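Local coordinates for protein GCN5-related N-acetyltransferase (Anabaena variabilis, PDB 2OZG) that binds coenzyme A through a GNAT fold and probably transfers acetyl groups to amines, perhaps those of aminoglycosides, at residues A80-V85 / P114-Y119; L118-Q123 / R285-I290. One frame throughout, in Å; residues are numbered along the deposited sequence.

Contact 1 of 2, residues A80-V85 / P114-Y119; sequences AGIAAV and PISVLY. With COA (coenzyme A), chain C.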
ATOM      1  N   ALA A  80      21.801 -34.887  -9.713  1.00 35.30           N
ATOM      2  CA  ALA A  80      22.578 -34.147  -8.736  1.00 33.16           C
ATOM      3  C   ALA A  80      22.031 -32.711  -8.614  1.00 36.21           C
ATOM      4  O   ALA A  80      22.072 -31.924  -9.573  1.00 35.81           O
ATOM      5  CB  ALA A  80      24.041 -34.153  -9.084  1.00 33.28           C
ATOM      6  N   GLY A  81      21.458 -32.425  -7.441  1.00 34.36           N
ATOM      7  CA  GLY A  81      20.878 -31.137  -7.141  1.00 34.34           C
ATOM      8  C   GLY A  81      22.009 -30.223  -6.761  1.00 33.32           C
ATOM      9  O   GLY A  81      22.954 -30.654  -6.096  1.00 32.30           O
ATOM     10  N   ILE A  82      21.988 -29.001  -7.282  1.00 33.15           N
ATOM     11  CA  ILE A  82      23.015 -28.011  -6.906  1.00 30.80           C
ATOM     12  C   ILE A  82      22.363 -27.012  -5.956  1.00 32.57           C
ATOM     13  O   ILE A  82      21.377 -26.394  -6.316  1.00 30.31           O
ATOM     14  CB  ILE A  82      23.641 -27.319  -8.120  1.00 32.49           C
ATOM     15  CG1 ILE A  82      24.219 -28.334  -9.108  1.00 32.77           C
ATOM     16  CG2 ILE A  82      24.738 -26.301  -7.702  1.00 37.18           C
ATOM     17  CD1 ILE A  82      25.292 -29.118  -8.557  1.00 35.84           C
ATOM     18  N   ALA A  83      22.924 -26.836  -4.758  1.00 32.38           N
ATOM     19  CA  ALA A  83      22.399 -25.906  -3.828  1.00 33.47           C
ATOM     20  C   ALA A  83      23.480 -24.915  -3.297  1.00 36.89           C
ATOM     21  O   ALA A  83      24.707 -25.149  -3.357  1.00 32.83           O
ATOM     22  CB  ALA A  83      21.748 -26.670  -2.667  1.00 36.57           C
ATOM     23  N   ALA A  84      22.981 -23.837  -2.711  1.00 36.35           N
ATOM     24  CA  ALA A  84      23.807 -22.822  -2.034  1.00 36.47           C
ATOM     25  C   ALA A  84      25.073 -22.374  -2.785  1.00 35.44           C
ATOM     26  O   ALA A  84      26.172 -22.425  -2.238  1.00 35.37           O
ATOM     27  CB  ALA A  84      24.156 -23.308  -0.643  1.00 35.26           C
ATOM     28  N   VAL A  85      24.913 -21.946  -4.032  1.00 32.43           N
ATOM     29  CA  VAL A  85      26.041 -21.466  -4.790  1.00 34.30           C
ATOM     30  C   VAL A  85      26.323 -20.048  -4.332  1.00 37.45           C
ATOM     31  O   VAL A  85      25.471 -19.178  -4.443  1.00 35.51           O
ATOM     32  CB  VAL A  85      25.734 -21.424  -6.305  1.00 30.70           C
ATOM     33  CG1 VAL A  85      26.911 -20.853  -7.059  1.00 36.85           C
ATOM     34  CG2 VAL A  85      25.398 -22.803  -6.806  1.00 35.08           C
ATOM     35  N   PRO A 114      23.527 -38.581 -14.748  1.00 32.97           N
ATOM     36  CA  PRO A 114      23.228 -37.999 -16.049  1.00 33.91           C
ATOM     37  C   PRO A 114      22.554 -36.676 -16.158  1.00 33.42           C
ATOM     38  O   PRO A 114      22.524 -36.141 -17.287  1.00 32.06           O
ATOM     39  CB  PRO A 114      22.289 -39.031 -16.666  1.00 33.21           C
ATOM     40  CG  PRO A 114      21.567 -39.572 -15.528  1.00 40.23           C
ATOM     41  CD  PRO A 114      22.552 -39.631 -14.399  1.00 34.29           C
ATOM     42  N   ILE A 115      21.913 -36.204 -15.071  1.00 32.08           N
ATOM     43  CA  ILE A 115      21.241 -34.895 -15.043  1.00 32.50           C
ATOM     44  C   ILE A 115      21.503 -34.169 -13.725  1.00 35.47           C
ATOM     45  O   ILE A 115      21.911 -34.782 -12.729  1.00 34.78           O
ATOM     46  CB  ILE A 115      19.746 -34.979 -15.261  1.00 34.17           C
ATOM     47  CG1 ILE A 115      19.143 -35.964 -14.274  1.00 36.97           C
ATOM     48  CG2 ILE A 115      19.418 -35.481 -16.698  1.00 36.52           C
ATOM     49  CD1 ILE A 115      17.638 -35.879 -14.207  1.00 29.22           C
ATOM     50  N   SER A 116      21.330 -32.856 -13.756  1.00 34.55           N
ATOM     51  CA  SER A 116      21.556 -31.988 -12.603  1.00 32.89           C
ATOM     52  C   SER A 116      20.496 -30.891 -12.689  1.00 30.31           C
ATOM     53  O   SER A 116      20.148 -30.448 -13.768  1.00 34.97           O
ATOM     54  CB  SER A 116      22.946 -31.376 -12.612  1.00 30.03           C
ATOM     55  OG  SER A 116      23.188 -30.450 -11.525  1.00 30.18           O
ATOM     56  N   VAL A 117      19.983 -30.496 -11.538  1.00 31.47           N
ATOM     57  CA  VAL A 117      18.931 -29.496 -11.425  1.00 30.60           C
ATOM     58  C   VAL A 117      19.294 -28.458 -10.324  1.00 32.75           C
ATOM     59  O   VAL A 117      19.972 -28.804  -9.333  1.00 31.36           O
ATOM     60  CB  VAL A 117      17.593 -30.193 -11.064  1.00 33.45           C
ATOM     61  CG1 VAL A 117      16.454 -29.167 -10.633  1.00 30.69           C
ATOM     62  CG2 VAL A 117      17.147 -31.052 -12.211  1.00 32.44           C
ATOM     63  N   LEU A 118      18.804 -27.228 -10.504  1.00 31.45           N
ATOM     64  CA  LEU A 118      18.995 -26.109  -9.585  1.00 34.65           C
ATOM     65  C   LEU A 118      17.989 -25.007  -9.869  1.00 33.48           C
ATOM     66  O   LEU A 118      17.423 -24.906 -10.963  1.00 38.78           O
ATOM     67  CB  LEU A 118      20.439 -25.539  -9.682  1.00 34.54           C
ATOM     68  CG  LEU A 118      20.985 -25.068 -11.038  1.00 38.96           C
ATOM     69  CD1 LEU A 118      20.471 -23.706 -11.430  1.00 34.36           C
ATOM     70  CD2 LEU A 118      22.490 -25.016 -10.969  1.00 33.68           C
ATOM     71  N   TYR A 119      17.798 -24.164  -8.858  1.00 34.45           N
ATOM     72  CA  TYR A 119      16.934 -22.987  -8.896  1.00 35.97           C
ATOM     73  C   TYR A 119      17.914 -21.813  -9.056  1.00 37.18           C
ATOM     74  O   TYR A 119      18.802 -21.593  -8.176  1.00 34.19           O
ATOM     75  CB  TYR A 119      16.133 -22.859  -7.597  1.00 37.72           C
ATOM     76  CG  TYR A 119      14.934 -23.759  -7.500  1.00 34.77           C
ATOM     77  CD1 TYR A 119      13.718 -23.319  -7.969  1.00 34.24           C
ATOM     78  CD2 TYR A 119      15.009 -25.038  -6.932  1.00 31.99           C
ATOM     79  CE1 TYR A 119      12.596 -24.118  -7.898  1.00 42.64           C
ATOM     80  CE2 TYR A 119      13.871 -25.844  -6.807  1.00 36.85           C
ATOM     81  CZ  TYR A 119      12.685 -25.379  -7.319  1.00 35.85           C
ATOM     82  OH  TYR A 119      11.538 -26.073  -7.290  1.00 33.27           O
TER
HETATM   83  N1A COA C 500      23.176 -11.559 -12.622  1.00 72.97           N
HETATM   84  C2A COA C 500      23.321 -11.990 -13.890  1.00 79.48           C
HETATM   85  N3A COA C 500      24.428 -12.639 -14.305  1.00 74.96           N
HETATM   86  C4A COA C 500      25.437 -12.860 -13.427  1.00 77.54           C
HETATM   87  C5A COA C 500      25.338 -12.421 -12.109  1.00 75.06           C
HETATM   88  C6A COA C 500      24.161 -11.752 -11.718  1.00 74.14           C
HETATM   89  N6A COA C 500      23.951 -11.288 -10.467  1.00 70.32           N
HETATM   90  N7A COA C 500      26.496 -12.783 -11.506  1.00 74.41           N
HETATM   91  C8A COA C 500      27.278 -13.416 -12.417  1.00 72.82           C
HETATM   92  N9A COA C 500      26.616 -13.458 -13.585  1.00 74.61           N
HETATM   93  C1B COA C 500      27.033 -14.044 -14.894  1.00 73.86           C
HETATM   94  C2B COA C 500      27.999 -13.130 -15.644  1.00 71.79           C
HETATM   95  O2B COA C 500      27.317 -12.129 -16.435  1.00 66.78           O
HETATM   96  C3B COA C 500      28.838 -14.121 -16.441  1.00 69.93           C
HETATM   97  O3B COA C 500      28.402 -14.253 -17.801  1.00 76.99           O
HETATM   98  P3B COA C 500      29.180 -13.462 -18.995  1.00 85.01           P
HETATM   99  O7A COA C 500      30.441 -14.283 -19.212  1.00 67.30           O
HETATM  100  O8A COA C 500      28.156 -13.443 -20.125  1.00 84.60           O
HETATM  101  O9A COA C 500      29.507 -12.080 -18.441  1.00 82.85           O
HETATM  102  C4B COA C 500      28.736 -15.454 -15.704  1.00 68.87           C
HETATM  103  O4B COA C 500      27.686 -15.315 -14.738  1.00 64.66           O
HETATM  104  C5B COA C 500      30.046 -15.841 -15.016  1.00 61.09           C
HETATM  105  O5B COA C 500      30.327 -14.884 -13.985  1.00 62.93           O
HETATM  106  P1A COA C 500      31.243 -15.207 -12.675  1.00 65.38           P
HETATM  107  O1A COA C 500      31.716 -16.640 -12.728  1.00 45.04           O
HETATM  108  O2A COA C 500      32.284 -14.093 -12.564  1.00 66.33           O
HETATM  109  O3A COA C 500      30.163 -14.982 -11.467  1.00 62.15           O
HETATM  110  P2A COA C 500      30.538 -14.429  -9.969  1.00 59.06           P
HETATM  111  O4A COA C 500      31.838 -15.132  -9.568  1.00 50.41           O
HETATM  112  O5A COA C 500      30.533 -12.903 -10.023  1.00 49.76           O
HETATM  113  O6A COA C 500      29.253 -14.987  -9.071  1.00 59.59           O
HETATM  114  CBP COA C 500      27.219 -14.868  -7.500  1.00 58.91           C
HETATM  115  CCP COA C 500      28.539 -14.260  -8.024  1.00 67.70           C
HETATM  116  CDP COA C 500      27.388 -16.383  -7.605  1.00 58.05           C
HETATM  117  CEP COA C 500      26.159 -14.507  -8.537  1.00 60.18           C
HETATM  118  CAP COA C 500      26.969 -14.374  -6.003  1.00 63.72           C
HETATM  119  OAP COA C 500      27.306 -15.390  -4.998  1.00 30.26           O
HETATM  120  C9P COA C 500      25.638 -13.732  -5.521  1.00 70.14           C
HETATM  121  O9P COA C 500      25.349 -12.434  -5.730  1.00 81.40           O
HETATM  122  N8P COA C 500      24.715 -14.365  -4.768  1.00 83.12           N
HETATM  123  C7P COA C 500      24.520 -15.720  -4.249  1.00 80.09           C
HETATM  124  C6P COA C 500      23.165 -16.066  -4.848  1.00 81.06           C
HETATM  125  C5P COA C 500      23.326 -16.961  -6.068  1.00 92.48           C
HETATM  126  O5P COA C 500      24.126 -16.682  -6.959  1.00 95.29           O
HETATM  127  N4P COA C 500      22.539 -18.045  -6.138  1.00 91.87           N
HETATM  128  C3P COA C 500      22.504 -19.022  -7.222  1.00 86.29           C
HETATM  129  C2P COA C 500      21.557 -20.105  -6.755  1.00 86.89           C
HETATM  130  S1P COA C 500      22.296 -21.071  -5.374  1.00 84.39           S
HETATM  131  O   HOH W   1      19.290 -24.786  -6.315  1.00 28.59           O
HETATM  132  O   HOH W   2      21.692 -23.051  -7.177  1.00 53.22           O
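Ile82 lies side by side with Leu118, the two side chains pointing the same way, and its CB rests 3.8 Å from Leu118 CD2. CG1 of Ile82 is anti to the carbonyl carbon (chi1 -55°), which sets it beside Ser116 as well, and CG1 comes within 3.4 Å of Ser116 OG. That hydroxyl stands anti to its own backbone N (chi1 177°) and donates to the carbonyl of the neighbouring strand, with Ser116 OG 2.7 Å from Ala80 O. Ala80 O is gripped twice, since Val117 N also donates to it over 3.2 Å from above the carbonyl plane; the hydroxyl comes in nearer to that plane. Tyr131 OH is a second partner of Ser116 OG, and Ile108 of helix 96-110 packs on Ala80, Ile82 and Ser116, so this polar group is buried among apolar neighbours yet satisfied. Two further backbone bonds zip the strands in parallel register, Ala80 N to Ile115 O and Ile82 N to Val117 O, the latter 2.9 Å and nearly along the C=O axis. Beyond Ile82 the strands splay apart. A water bridges the opening, 2.6 Å from Ile82 O, and accepts from Tyr119 N. The coenzyme A thiol enters the same end: S1P lies 3.1 Å from Val85 N, while its C2P carbon sits 3.4 Å from Tyr119 O. Ala84, just before Val85, has a left-handed backbone conformation. Parallel pairing next to helix 96-110, followed by parting of the two strands around the thiol end of the cofactor, is the V-shaped splay between the fourth and fifth strands of the GNAT fold.

Contact 2 of 2, residues L118-Q123 / R285-I290; sequences LYPATQ and RWMLRI. With COA (coenzyme A), chain C.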
ATOM      1  N   LEU A 118      18.804 -27.228 -10.504  1.00 31.45           N
ATOM      2  CA  LEU A 118      18.995 -26.109  -9.585  1.00 34.65           C
ATOM      3  C   LEU A 118      17.989 -25.007  -9.869  1.00 33.48           C
ATOM      4  O   LEU A 118      17.423 -24.906 -10.963  1.00 38.78           O
ATOM      5  CB  LEU A 118      20.439 -25.539  -9.682  1.00 34.54           C
ATOM      6  CG  LEU A 118      20.985 -25.068 -11.038  1.00 38.96           C
ATOM      7  CD1 LEU A 118      20.471 -23.706 -11.430  1.00 34.36           C
ATOM      8  CD2 LEU A 118      22.490 -25.016 -10.969  1.00 33.68           C
ATOM      9  N   TYR A 119      17.798 -24.164  -8.858  1.00 34.45           N
ATOM     10  CA  TYR A 119      16.934 -22.987  -8.896  1.00 35.97           C
ATOM     11  C   TYR A 119      17.914 -21.813  -9.056  1.00 37.18           C
ATOM     12  O   TYR A 119      18.802 -21.593  -8.176  1.00 34.19           O
ATOM     13  CB  TYR A 119      16.133 -22.859  -7.597  1.00 37.72           C
ATOM     14  CG  TYR A 119      14.934 -23.759  -7.500  1.00 34.77           C
ATOM     15  CD1 TYR A 119      13.718 -23.319  -7.969  1.00 34.24           C
ATOM     16  CD2 TYR A 119      15.009 -25.038  -6.932  1.00 31.99           C
ATOM     17  CE1 TYR A 119      12.596 -24.118  -7.898  1.00 42.64           C
ATOM     18  CE2 TYR A 119      13.871 -25.844  -6.807  1.00 36.85           C
ATOM     19  CZ  TYR A 119      12.685 -25.379  -7.319  1.00 35.85           C
ATOM     20  OH  TYR A 119      11.538 -26.073  -7.290  1.00 33.27           O
ATOM     21  N   PRO A 120      17.886 -21.143 -10.218  1.00 33.28           N
ATOM     22  CA  PRO A 120      18.951 -20.119 -10.400  1.00 37.56           C
ATOM     23  C   PRO A 120      18.668 -18.725  -9.736  1.00 38.92           C
ATOM     24  O   PRO A 120      17.566 -18.265  -9.763  1.00 42.25           O
ATOM     25  CB  PRO A 120      18.954 -19.905 -11.923  1.00 30.93           C
ATOM     26  CG  PRO A 120      17.467 -20.055 -12.268  1.00 35.51           C
ATOM     27  CD  PRO A 120      17.031 -21.249 -11.419  1.00 35.63           C
ATOM     28  N   ALA A 121      19.652 -18.059  -9.146  1.00 41.01           N
ATOM     29  CA  ALA A 121      19.379 -16.664  -8.663  1.00 42.45           C
ATOM     30  C   ALA A 121      19.523 -15.772  -9.890  1.00 40.25           C
ATOM     31  O   ALA A 121      18.932 -14.717  -9.978  1.00 44.49           O
ATOM     32  CB  ALA A 121      20.364 -16.268  -7.595  1.00 44.77           C
ATOM     33  N   THR A 122      20.310 -16.249 -10.851  1.00 36.98           N
ATOM     34  CA  THR A 122      20.551 -15.560 -12.091  1.00 38.95           C
ATOM     35  C   THR A 122      20.801 -16.618 -13.183  1.00 38.27           C
ATOM     36  O   THR A 122      21.668 -17.481 -13.065  1.00 38.91           O
ATOM     37  CB  THR A 122      21.697 -14.541 -11.967  1.00 41.89           C
ATOM     38  OG1 THR A 122      22.079 -14.070 -13.280  1.00 41.49           O
ATOM     39  CG2 THR A 122      22.901 -15.173 -11.237  1.00 50.12           C
ATOM     40  N   GLN A 123      20.006 -16.537 -14.250  1.00 38.16           N
ATOM     41  CA  GLN A 123      20.059 -17.514 -15.336  1.00 35.02           C
ATOM     42  C   GLN A 123      21.322 -17.487 -16.210  1.00 34.43           C
ATOM     43  O   GLN A 123      21.792 -18.558 -16.633  1.00 32.57           O
ATOM     44  CB  GLN A 123      18.822 -17.344 -16.254  1.00 35.54           C
ATOM     45  CG  GLN A 123      17.594 -17.734 -15.567  1.00 34.47           C
ATOM     46  CD  GLN A 123      16.379 -17.813 -16.432  1.00 31.45           C
ATOM     47  OE1 GLN A 123      15.538 -18.654 -16.159  1.00 30.66           O
ATOM     48  NE2 GLN A 123      16.267 -16.961 -17.488  1.00 23.15           N
ATOM     49  N   ARG A 285      10.997 -21.057 -12.366  1.00 33.30           N
ATOM     50  CA  ARG A 285      11.434 -22.167 -13.162  1.00 33.02           C
ATOM     51  C   ARG A 285      12.799 -22.602 -12.693  1.00 33.18           C
ATOM     52  O   ARG A 285      13.713 -21.836 -12.619  1.00 33.53           O
ATOM     53  CB  ARG A 285      11.448 -21.862 -14.644  1.00 32.39           C
ATOM     54  CG  ARG A 285      10.065 -21.624 -15.184  1.00 32.74           C
ATOM     55  CD  ARG A 285      10.094 -21.184 -16.642  1.00 36.70           C
ATOM     56  NE  ARG A 285       8.743 -20.894 -17.062  1.00 33.96           N
ATOM     57  CZ  ARG A 285       8.420 -20.245 -18.168  1.00 35.13           C
ATOM     58  NH1 ARG A 285       9.362 -19.861 -19.022  1.00 29.57           N
ATOM     59  NH2 ARG A 285       7.141 -19.960 -18.405  1.00 34.59           N
ATOM     60  N   TRP A 286      12.897 -23.886 -12.378  1.00 32.49           N
ATOM     61  CA  TRP A 286      14.152 -24.490 -12.133  1.00 33.64           C
ATOM     62  C   TRP A 286      14.793 -24.935 -13.439  1.00 33.05           C
ATOM     63  O   TRP A 286      14.121 -25.091 -14.486  1.00 31.27           O
ATOM     64  CB  TRP A 286      14.048 -25.630 -11.118  1.00 30.99           C
ATOM     65  CG  TRP A 286      12.850 -26.480 -11.188  1.00 31.69           C
ATOM     66  CD1 TRP A 286      11.669 -26.285 -10.511  1.00 33.01           C
ATOM     67  CD2 TRP A 286      12.699 -27.702 -11.901  1.00 30.09           C
ATOM     68  NE1 TRP A 286      10.792 -27.307 -10.800  1.00 30.96           N
ATOM     69  CE2 TRP A 286      11.420 -28.219 -11.588  1.00 28.38           C
ATOM     70  CE3 TRP A 286      13.524 -28.426 -12.783  1.00 36.15           C
ATOM     71  CZ2 TRP A 286      10.947 -29.421 -12.116  1.00 38.58           C
ATOM     72  CZ3 TRP A 286      13.066 -29.614 -13.281  1.00 35.38           C
ATOM     73  CH2 TRP A 286      11.775 -30.104 -12.948  1.00 36.74           C
HETATM   74  N   MSE A 287      16.095 -25.187 -13.361  1.00 30.63           N
HETATM   75  CA  MSE A 287      16.845 -25.514 -14.516  1.00 30.03           C
HETATM   76  C   MSE A 287      17.438 -26.855 -14.426  1.00 31.83           C
HETATM   77  O   MSE A 287      17.719 -27.354 -13.332  1.00 34.08           O
HETATM   78  CB  MSE A 287      17.940 -24.496 -14.654  1.00 30.50           C
HETATM   79  CG  MSE A 287      17.482 -23.092 -14.990  1.00 33.37           C
HETATM   80 SE   MSE A 287      19.006 -21.874 -15.331  0.75 34.66          SE
HETATM   81  CE  MSE A 287      18.367 -20.980 -16.991  1.00 44.90           C
ATOM     82  N   LEU A 288      17.714 -27.425 -15.586  1.00 33.20           N
ATOM     83  CA  LEU A 288      18.304 -28.776 -15.693  1.00 30.24           C
ATOM     84  C   LEU A 288      19.485 -28.785 -16.661  1.00 29.74           C
ATOM     85  O   LEU A 288      19.469 -28.103 -17.681  1.00 32.69           O
ATOM     86  CB  LEU A 288      17.224 -29.754 -16.213  1.00 33.86           C
ATOM     87  CG  LEU A 288      17.623 -31.252 -16.263  1.00 33.70           C
ATOM     88  CD1 LEU A 288      16.588 -32.218 -15.714  1.00 36.41           C
ATOM     89  CD2 LEU A 288      18.052 -31.655 -17.698  1.00 34.74           C
ATOM     90  N   ARG A 289      20.506 -29.566 -16.323  1.00 32.44           N
ATOM     91  CA  ARG A 289      21.626 -29.763 -17.181  1.00 31.36           C
ATOM     92  C   ARG A 289      21.637 -31.234 -17.573  1.00 33.14           C
ATOM     93  O   ARG A 289      21.589 -32.132 -16.704  1.00 31.65           O
ATOM     94  CB  ARG A 289      22.934 -29.400 -16.456  1.00 30.12           C
ATOM     95  CG  ARG A 289      24.018 -28.736 -17.400  1.00 28.19           C
ATOM     96  CD  ARG A 289      24.660 -29.644 -18.416  1.00 35.60           C
ATOM     97  NE  ARG A 289      25.665 -28.882 -19.164  1.00 36.57           N
ATOM     98  CZ  ARG A 289      26.402 -29.374 -20.144  1.00 33.93           C
ATOM     99  NH1 ARG A 289      26.254 -30.640 -20.532  1.00 35.07           N
ATOM    100  NH2 ARG A 289      27.247 -28.589 -20.779  1.00 33.38           N
ATOM    101  N   ILE A 290      21.651 -31.499 -18.869  1.00 34.77           N
ATOM    102  CA  ILE A 290      21.887 -32.869 -19.352  1.00 34.17           C
ATOM    103  C   ILE A 290      23.383 -33.096 -19.258  1.00 33.87           C
ATOM    104  O   ILE A 290      24.157 -32.556 -20.037  1.00 31.85           O
ATOM    105  CB  ILE A 290      21.417 -33.042 -20.795  1.00 34.77           C
ATOM    106  CG1 ILE A 290      19.918 -32.711 -20.902  1.00 34.98           C
ATOM    107  CG2 ILE A 290      21.805 -34.440 -21.338  1.00 27.46           C
ATOM    108  CD1 ILE A 290      18.931 -33.795 -20.479  1.00 31.32           C
TER
HETATM  109  N1A COA C 500      23.176 -11.559 -12.622  1.00 72.97           N
HETATM  110  C2A COA C 500      23.321 -11.990 -13.890  1.00 79.48           C
HETATM  111  N3A COA C 500      24.428 -12.639 -14.305  1.00 74.96           N
HETATM  112  C4A COA C 500      25.437 -12.860 -13.427  1.00 77.54           C
HETATM  113  C5A COA C 500      25.338 -12.421 -12.109  1.00 75.06           C
HETATM  114  C6A COA C 500      24.161 -11.752 -11.718  1.00 74.14           C
HETATM  115  N6A COA C 500      23.951 -11.288 -10.467  1.00 70.32           N
HETATM  116  N7A COA C 500      26.496 -12.783 -11.506  1.00 74.41           N
HETATM  117  C8A COA C 500      27.278 -13.416 -12.417  1.00 72.82           C
HETATM  118  N9A COA C 500      26.616 -13.458 -13.585  1.00 74.61           N
HETATM  119  C1B COA C 500      27.033 -14.044 -14.894  1.00 73.86           C
HETATM  120  C2B COA C 500      27.999 -13.130 -15.644  1.00 71.79           C
HETATM  121  O2B COA C 500      27.317 -12.129 -16.435  1.00 66.78           O
HETATM  122  C3B COA C 500      28.838 -14.121 -16.441  1.00 69.93           C
HETATM  123  O3B COA C 500      28.402 -14.253 -17.801  1.00 76.99           O
HETATM  124  P3B COA C 500      29.180 -13.462 -18.995  1.00 85.01           P
HETATM  125  O7A COA C 500      30.441 -14.283 -19.212  1.00 67.30           O
HETATM  126  O8A COA C 500      28.156 -13.443 -20.125  1.00 84.60           O
HETATM  127  O9A COA C 500      29.507 -12.080 -18.441  1.00 82.85           O
HETATM  128  C4B COA C 500      28.736 -15.454 -15.704  1.00 68.87           C
HETATM  129  O4B COA C 500      27.686 -15.315 -14.738  1.00 64.66           O
HETATM  130  C5B COA C 500      30.046 -15.841 -15.016  1.00 61.09           C
HETATM  131  O5B COA C 500      30.327 -14.884 -13.985  1.00 62.93           O
HETATM  132  P1A COA C 500      31.243 -15.207 -12.675  1.00 65.38           P
HETATM  133  O1A COA C 500      31.716 -16.640 -12.728  1.00 45.04           O
HETATM  134  O2A COA C 500      32.284 -14.093 -12.564  1.00 66.33           O
HETATM  135  O3A COA C 500      30.163 -14.982 -11.467  1.00 62.15           O
HETATM  136  P2A COA C 500      30.538 -14.429  -9.969  1.00 59.06           P
HETATM  137  O4A COA C 500      31.838 -15.132  -9.568  1.00 50.41           O
HETATM  138  O5A COA C 500      30.533 -12.903 -10.023  1.00 49.76           O
HETATM  139  O6A COA C 500      29.253 -14.987  -9.071  1.00 59.59           O
HETATM  140  CBP COA C 500      27.219 -14.868  -7.500  1.00 58.91           C
HETATM  141  CCP COA C 500      28.539 -14.260  -8.024  1.00 67.70           C
HETATM  142  CDP COA C 500      27.388 -16.383  -7.605  1.00 58.05           C
HETATM  143  CEP COA C 500      26.159 -14.507  -8.537  1.00 60.18           C
HETATM  144  CAP COA C 500      26.969 -14.374  -6.003  1.00 63.72           C
HETATM  145  OAP COA C 500      27.306 -15.390  -4.998  1.00 30.26           O
HETATM  146  C9P COA C 500      25.638 -13.732  -5.521  1.00 70.14           C
HETATM  147  O9P COA C 500      25.349 -12.434  -5.730  1.00 81.40           O
HETATM  148  N8P COA C 500      24.715 -14.365  -4.768  1.00 83.12           N
HETATM  149  C7P COA C 500      24.520 -15.720  -4.249  1.00 80.09           C
HETATM  150  C6P COA C 500      23.165 -16.066  -4.848  1.00 81.06           C
HETATM  151  C5P COA C 500      23.326 -16.961  -6.068  1.00 92.48           C
HETATM  152  O5P COA C 500      24.126 -16.682  -6.959  1.00 95.29           O
HETATM  153  N4P COA C 500      22.539 -18.045  -6.138  1.00 91.87           N
HETATM  154  C3P COA C 500      22.504 -19.022  -7.222  1.00 86.29           C
HETATM  155  C2P COA C 500      21.557 -20.105  -6.755  1.00 86.89           C
HETATM  156  S1P COA C 500      22.296 -21.071  -5.374  1.00 84.39           S
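Strands 115-118 and 279-290 meet antiparallel at Leu118 and Met287, a hydrogen-bonded pair in which Leu118 N donates to Met287 O over 3.0 Å and Met287 N returns a nearly straight bond to Leu118 O. One residue on, CB of Trp286 sits over the centre of the Tyr119 ring, 3.8 Å above its plane, in a CH-pi contact. The indole continues past it with an edge toward the phenol face, an offset edge-to-face pair with planes at 64°, and Trp286 CD1 reaches Tyr119 OH at 3.2 Å. The phenol hydroxyl is tied to Asp394 O near the C-terminus, while Phe395 also meets the ring. An alanine in place of Tyr119 would probably leave Trp286 CB and CD1 without their aromatic partner and Asp394 O without its hydroxyl mate. This pairing joins the strand at the cofactor site of the N-terminal GNAT domain to a strand of the second acetyltransferase-like domain. Selenomethionine Met287 packs on the other side of the strand: the Met287 side chain crosses that of Pro120 at about a right angle, with SE 3.9 Å from Pro120 CG, and the chain bends at chi3 (134°) to bring CE 3.6 Å from Gln123 CG. Tyr126 of helix 123-128 touches Leu118, Pro120 and Met287. Gln123 OE1 is bonded to Gln133 and to Gln276 of the second subunit, and Gln123 N to Glu275 of that subunit, so the loop also borders the subunit interface. On its cofactor side Ala121 CB lies 3.2 Å from COA N4P; the still shorter approach of Thr122 to the adenine is doubtful.

Contacts 1 and 2 flank strand 115-118, their centres about 8 Å apart, and share Leu118 and Tyr119. Strand 75-87 pairs with one edge of it and strand 279-290 with the other; the two contacts also meet directly, Ser116 O lying 2.7 Å from Arg289 N, a probable hydrogen bond. Val117 CG1 also packs 3.5 Å from Met287 O. Both contacts reach coenzyme A: contact 1 meets its thiol end at the backbone of Val85, and contact 2 supplies the loop that follows the pantetheine arm toward the adenine. Backbone N atoms of Ile87, Gly93, Gly95, Ala97 and Ile98 bind the cofactor as well.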